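Local coordinates for protein RNA-dependent RNA polymerase (Dera Ghazi Khan orthonairovirus, PDB 6DX2) that probably copies the viral RNA as a full-length polymerase and carries, in this N-terminal piece, a viral OTU cysteine protease domain that probably removes ubiquitin, at residues 29-43 / 143-157. Sequence-based numbering, arbitrary orientation.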
loop_
_atom_site.group_PDB
_atom_site.type_symbol
_atom_site.label_atom_id
_atom_site.label_comp_id
_atom_site.label_asym_id
_atom_site.label_seq_id
_atom_site.Cartn_x
_atom_site.Cartn_y
_atom_site.Cartn_z
ATOM N N ASP A 29 -0.437 1.012 -19.141
ATOM C CA ASP A 29 -1.447 1.593 -19.997
ATOM C C ASP A 29 -2.321 2.586 -19.263
ATOM O O ASP A 29 -3.016 3.383 -19.905
ATOM C CB ASP A 29 -2.288 0.483 -20.625
ATOM C CG ASP A 29 -1.543 -0.234 -21.728
ATOM O OD1 ASP A 29 -0.615 0.392 -22.317
ATOM O OD2 ASP A 29 -1.875 -1.417 -21.973
ATOM N N TYR A 30 -2.290 2.581 -17.945
ATOM C CA TYR A 30 -3.194 3.405 -17.156
ATOM C C TYR A 30 -2.471 4.273 -16.165
ATOM O O TYR A 30 -3.039 5.273 -15.724
ATOM C CB TYR A 30 -4.206 2.520 -16.389
ATOM C CG TYR A 30 -5.018 1.724 -17.367
ATOM C CD1 TYR A 30 -6.189 2.241 -17.919
ATOM C CD2 TYR A 30 -4.586 0.484 -17.791
ATOM C CE1 TYR A 30 -6.910 1.518 -18.852
ATOM C CE2 TYR A 30 -5.290 -0.241 -18.716
ATOM C CZ TYR A 30 -6.448 0.277 -19.252
ATOM O OH TYR A 30 -7.131 -0.477 -20.184
ATOM N N PHE A 31 -1.272 3.892 -15.752
ATOM C CA PHE A 31 -0.522 4.594 -14.730
ATOM C C PHE A 31 0.816 5.045 -15.279
ATOM O O PHE A 31 1.461 4.351 -16.070
ATOM C CB PHE A 31 -0.240 3.682 -13.504
ATOM C CG PHE A 31 -1.428 3.254 -12.764
ATOM C CD1 PHE A 31 -2.027 4.108 -11.837
ATOM C CD2 PHE A 31 -1.963 1.970 -12.938
ATOM C CE1 PHE A 31 -3.075 3.693 -11.063
ATOM C CE2 PHE A 31 -3.049 1.566 -12.180
ATOM C CZ PHE A 31 -3.602 2.437 -11.228
ATOM N N THR A 32 1.266 6.177 -14.771
ATOM C CA THR A 32 2.649 6.538 -14.835
ATOM C C THR A 32 3.343 5.968 -13.608
ATOM O O THR A 32 2.854 6.109 -12.497
ATOM C CB THR A 32 2.800 8.054 -14.818
ATOM O OG1 THR A 32 2.044 8.613 -15.913
ATOM C CG2 THR A 32 4.222 8.389 -14.994
ATOM N N SER A 33 4.483 5.358 -13.802
ATOM C CA SER A 33 5.277 4.958 -12.649
ATOM C C SER A 33 6.213 6.080 -12.257
ATOM O O SER A 33 6.649 6.897 -13.087
ATOM C CB SER A 33 6.087 3.691 -12.919
ATOM O OG SER A 33 5.239 2.627 -13.306
ATOM N N GLU A 34 6.553 6.105 -10.973
ATOM C CA GLU A 34 7.572 6.990 -10.463
ATOM C C GLU A 34 8.656 6.189 -9.743
ATOM O O GLU A 34 8.370 5.226 -9.044
ATOM C CB GLU A 34 6.979 8.040 -9.517
ATOM C CG GLU A 34 8.048 8.858 -8.764
ATOM C CD GLU A 34 8.607 10.002 -9.594
ATOM O OE1 GLU A 34 9.568 10.660 -9.140
ATOM O OE2 GLU A 34 8.076 10.253 -10.698
ATOM N N LYS A 35 9.906 6.588 -9.935
ATOM C CA LYS A 35 11.056 5.916 -9.348
ATOM C C LYS A 35 11.309 6.398 -7.914
ATOM O O LYS A 35 11.355 7.609 -7.674
ATOM C CB LYS A 35 12.276 6.233 -10.211
ATOM C CG LYS A 35 12.560 7.751 -10.266
ATOM C CD LYS A 35 13.389 8.177 -11.471
ATOM C CE LYS A 35 12.595 9.085 -12.418
ATOM N NZ LYS A 35 13.163 9.103 -13.810
ATOM N N VAL A 36 11.446 5.470 -6.959
ATOM C CA VAL A 36 11.934 5.840 -5.630
ATOM C C VAL A 36 13.147 4.967 -5.318
ATOM O O VAL A 36 13.318 3.881 -5.900
ATOM C CB VAL A 36 10.863 5.669 -4.525
ATOM C CG1 VAL A 36 9.641 6.519 -4.792
ATOM C CG2 VAL A 36 10.528 4.201 -4.332
ATOM N N PRO A 37 13.981 5.406 -4.401
ATOM C CA PRO A 37 15.216 4.642 -4.112
ATOM C C PRO A 37 14.893 3.235 -3.632
ATOM O O PRO A 37 13.978 3.028 -2.831
ATOM C CB PRO A 37 15.905 5.466 -3.014
ATOM C CG PRO A 37 15.436 6.852 -3.250
ATOM C CD PRO A 37 13.957 6.683 -3.658
ATOM N N GLY A 38 15.662 2.263 -4.117
ATOM C CA GLY A 38 15.296 0.874 -3.908
ATOM C C GLY A 38 15.737 0.201 -2.620
ATOM O O GLY A 38 15.940 -1.015 -2.588
ATOM N N ASP A 39 15.847 0.927 -1.540
ATOM C CA ASP A 39 16.183 0.269 -0.293
ATOM C C ASP A 39 14.903 -0.196 0.412
ATOM O O ASP A 39 13.783 -0.024 -0.084
ATOM C CB ASP A 39 16.975 1.177 0.638
ATOM C CG ASP A 39 16.224 2.470 1.007
ATOM O OD1 ASP A 39 15.043 2.400 1.408
ATOM O OD2 ASP A 39 16.832 3.577 0.944
ATOM N N GLY A 40 15.094 -0.726 1.614
ATOM C CA GLY A 40 14.004 -1.348 2.372
ATOM C C GLY A 40 12.940 -0.386 2.871
ATOM O O GLY A 40 11.861 -0.838 3.283
ATOM N N ASN A 41 13.172 0.908 2.776
ATOM C CA ASN A 41 12.169 1.914 3.099
ATOM C C ASN A 41 11.209 2.240 1.949
ATOM O O ASN A 41 10.429 3.178 2.090
ATOM C CB ASN A 41 12.885 3.203 3.522
ATOM C CG ASN A 41 13.866 2.952 4.655
ATOM O OD1 ASN A 41 13.610 2.157 5.540
ATOM N ND2 ASN A 41 15.025 3.652 4.633
ATOM N N CYS A 42 11.329 1.561 0.792
ATOM C CA CYS A 42 10.639 1.973 -0.431
ATOM C C CYS A 42 9.106 2.026 -0.286
ATOM O O CYS A 42 8.499 2.873 -0.943
ATOM C CB CYS A 42 11.014 1.068 -1.604
ATOM S SG CYS A 42 10.621 -0.680 -1.349
ATOM N N PHE A 43 8.475 1.185 0.560
ATOM C CA PHE A 43 7.037 1.279 0.749
ATOM C C PHE A 43 6.708 2.652 1.302
ATOM O O PHE A 43 5.814 3.337 0.792
ATOM C CB PHE A 43 6.564 0.165 1.698
ATOM C CG PHE A 43 5.115 0.272 2.066
ATOM C CD1 PHE A 43 4.166 -0.454 1.357
ATOM C CD2 PHE A 43 4.705 1.144 3.061
ATOM C CE1 PHE A 43 2.807 -0.340 1.675
ATOM C CE2 PHE A 43 3.326 1.286 3.378
ATOM C CZ PHE A 43 2.391 0.515 2.667
ATOM N N ASN A 143 -1.861 4.181 -5.206
ATOM C CA ASN A 143 -1.634 3.022 -6.053
ATOM C C ASN A 143 -0.163 2.692 -5.978
ATOM O O ASN A 143 0.652 3.508 -6.408
ATOM C CB ASN A 143 -2.055 3.332 -7.482
ATOM C CG ASN A 143 -3.559 3.453 -7.576
ATOM O OD1 ASN A 143 -4.235 2.452 -7.433
ATOM N ND2 ASN A 143 -4.081 4.681 -7.575
ATOM N N LEU A 144 0.148 1.469 -5.537
ATOM C CA LEU A 144 1.534 1.030 -5.375
ATOM C C LEU A 144 1.770 -0.151 -6.275
ATOM O O LEU A 144 0.938 -1.075 -6.306
ATOM C CB LEU A 144 1.778 0.598 -3.891
ATOM C CG LEU A 144 1.548 1.722 -2.876
ATOM C CD1 LEU A 144 1.850 1.164 -1.497
ATOM C CD2 LEU A 144 2.449 2.963 -3.146
ATOM N N LYS A 145 2.898 -0.123 -6.976
ATOM C CA LYS A 145 3.313 -1.225 -7.811
ATOM C C LYS A 145 4.302 -2.062 -7.042
ATOM O O LYS A 145 5.356 -1.563 -6.616
ATOM C CB LYS A 145 3.942 -0.729 -9.105
ATOM C CG LYS A 145 4.322 -1.840 -10.086
ATOM C CD LYS A 145 4.879 -1.242 -11.399
ATOM C CE LYS A 145 6.342 -0.894 -11.240
ATOM N NZ LYS A 145 6.836 -0.111 -12.406
ATOM N N LEU A 146 4.004 -3.346 -6.924
ATOM C CA LEU A 146 4.916 -4.299 -6.293
ATOM C C LEU A 146 5.495 -5.145 -7.386
ATOM O O LEU A 146 4.779 -5.942 -7.999
ATOM C CB LEU A 146 4.114 -5.164 -5.314
ATOM C CG LEU A 146 3.835 -4.537 -3.960
ATOM C CD1 LEU A 146 3.137 -3.181 -4.016
ATOM C CD2 LEU A 146 2.970 -5.534 -3.159
ATOM N N CYS A 147 6.786 -5.000 -7.619
ATOM C CA CYS A 147 7.392 -5.681 -8.757
ATOM C C CYS A 147 8.802 -6.086 -8.370
ATOM O O CYS A 147 9.580 -5.240 -7.934
ATOM C CB CYS A 147 7.381 -4.773 -9.994
ATOM S SG CYS A 147 7.845 -5.655 -11.527
ATOM N N GLN A 148 9.104 -7.375 -8.481
ATOM C CA GLN A 148 10.454 -7.885 -8.241
ATOM C C GLN A 148 11.002 -7.413 -6.894
ATOM O O GLN A 148 12.165 -7.020 -6.760
ATOM C CB GLN A 148 11.372 -7.496 -9.390
ATOM C CG GLN A 148 11.047 -8.269 -10.647
ATOM C CD GLN A 148 11.168 -9.773 -10.439
ATOM O OE1 GLN A 148 10.285 -10.542 -10.826
ATOM N NE2 GLN A 148 12.267 -10.196 -9.824
ATOM N N GLY A 149 10.151 -7.455 -5.886
ATOM C CA GLY A 149 10.559 -7.139 -4.543
ATOM C C GLY A 149 10.641 -5.668 -4.213
ATOM O O GLY A 149 10.948 -5.332 -3.067
ATOM N N HIS A 150 10.360 -4.774 -5.156
ATOM C CA HIS A 150 10.404 -3.359 -4.854
ATOM C C HIS A 150 9.026 -2.747 -5.033
ATOM O O HIS A 150 8.144 -3.322 -5.666
ATOM C CB HIS A 150 11.465 -2.657 -5.729
ATOM C CG HIS A 150 12.865 -3.053 -5.366
ATOM N ND1 HIS A 150 13.583 -3.993 -6.078
ATOM C CD2 HIS A 150 13.674 -2.652 -4.350
ATOM C CE1 HIS A 150 14.776 -4.143 -5.527
ATOM N NE2 HIS A 150 14.857 -3.341 -4.478
ATOM N N ILE A 151 8.807 -1.647 -4.336
ATOM C CA ILE A 151 7.563 -0.917 -4.389
ATOM C C ILE A 151 7.865 0.421 -5.013
ATOM O O ILE A 151 8.856 1.083 -4.655
ATOM C CB ILE A 151 6.925 -0.756 -2.996
ATOM C CG1 ILE A 151 6.501 -2.124 -2.493
ATOM C CG2 ILE A 151 5.756 0.279 -3.018
ATOM C CD1 ILE A 151 5.763 -2.061 -1.252
ATOM N N GLU A 152 7.029 0.802 -5.977
ATOM C CA GLU A 152 7.092 2.112 -6.595
ATOM C C GLU A 152 5.708 2.753 -6.585
ATOM O O GLU A 152 4.682 2.063 -6.667
ATOM C CB GLU A 152 7.609 2.006 -8.033
ATOM C CG GLU A 152 8.867 1.120 -8.169
ATOM C CD GLU A 152 10.122 1.683 -7.478
ATOM O OE1 GLU A 152 10.149 2.904 -7.196
ATOM O OE2 GLU A 152 11.092 0.896 -7.245
ATOM N N PRO A 153 5.639 4.060 -6.440
ATOM C CA PRO A 153 4.341 4.746 -6.584
ATOM C C PRO A 153 3.855 4.748 -8.035
ATOM O O PRO A 153 4.652 4.830 -8.961
ATOM C CB PRO A 153 4.656 6.174 -6.097
ATOM C CG PRO A 153 6.125 6.305 -6.120
ATOM C CD PRO A 153 6.771 4.989 -6.275
ATOM N N LEU A 154 2.537 4.690 -8.221
ATOM C CA LEU A 154 1.895 4.875 -9.521
ATOM C C LEU A 154 1.025 6.116 -9.462
ATOM O O LEU A 154 0.414 6.376 -8.439
ATOM C CB LEU A 154 0.995 3.662 -9.840
ATOM C CG LEU A 154 1.789 2.335 -9.944
ATOM C CD1 LEU A 154 0.690 1.212 -9.914
ATOM C CD2 LEU A 154 2.627 2.366 -11.228
ATOM N N GLN A 155 0.889 6.841 -10.583
ATOM C CA GLN A 155 -0.147 7.880 -10.687
ATOM C C GLN A 155 -0.950 7.678 -11.953
ATOM O O GLN A 155 -0.406 7.248 -12.975
ATOM C CB GLN A 155 0.512 9.275 -10.669
ATOM C CG GLN A 155 1.262 9.468 -9.332
ATOM C CD GLN A 155 1.838 10.848 -9.127
ATOM O OE1 GLN A 155 2.731 11.287 -9.864
ATOM N NE2 GLN A 155 1.360 11.530 -8.084
ATOM N N LEU A 156 -2.241 8.008 -11.888
ATOM C CA LEU A 156 -3.096 7.873 -13.064
ATOM C C LEU A 156 -2.579 8.766 -14.174
ATOM O O LEU A 156 -2.126 9.893 -13.929
ATOM C CB LEU A 156 -4.548 8.216 -12.738
ATOM C CG LEU A 156 -5.284 6.997 -12.188
ATOM C CD1 LEU A 156 -6.726 7.327 -12.023
ATOM C CD2 LEU A 156 -5.123 5.862 -13.154
ATOM N N MET A 157 -2.568 8.216 -15.388
ATOM C CA MET A 157 -1.969 8.906 -16.519
ATOM C C MET A 157 -2.824 10.076 -16.964
ATOM O O MET A 157 -4.048 10.090 -16.790
ATOM C CB MET A 157 -1.783 7.966 -17.699
ATOM C CG MET A 157 -0.428 7.317 -17.703
ATOM S SD MET A 157 -0.123 6.435 -19.226
ATOM C CE MET A 157 -1.754 5.969 -19.687
#
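Phe31 lies across Leu154 at about a right angle: methyl CD1 of Leu154 rides over one ring face in a CH-pi contact, 4.2 Å from the centroid. Leu156 CD2 and the amide of Asn143 come obliquely to the same ring, Asn143 CG standing 3.5 Å from Phe31 CE1; Trp119 and Val138 hold that amide by its oxygen and nitrogen. Strand 31-33 runs antiparallel to 150-156, joined by reciprocal backbone bonds between Thr32 and Gln155. Ser33 and Leu154 share a face, where Lys145 NZ bonds only weakly to Ser33 OG; the lysine's salt bridge is with Glu125, while Ser33 OG also bonds Asn28.

Beyond the strand, Val36 CG1 packs against the Pro153 ring, 3.6 Å from its CD. Glu152, bent at chi2 (-66°), runs antiparallel alongside the Val36 side chain and accepts the Val36 N-H at OE1 (2.9 Å), pinning the loop. At the helix start, Phe43 takes Ile151 CD1 at its ring edge, 3.5 Å from CD1 of Phe43. Cys42 SG, turned between its own N and carbonyl carbon (chi1 59°), receives a weak bond from Ile151 N at 3.6 Å. Asp39 OD1 caps Asn41 N. His150 begins strand 150-156 beside the Cys42 thiol, its ring edge next to Gly38 O. With the Asp-Gly-Asn-Cys sequence, this is consistent with an OTU cysteine protease active site, in which Cys42 would be the nucleophile and His150 its probable partner.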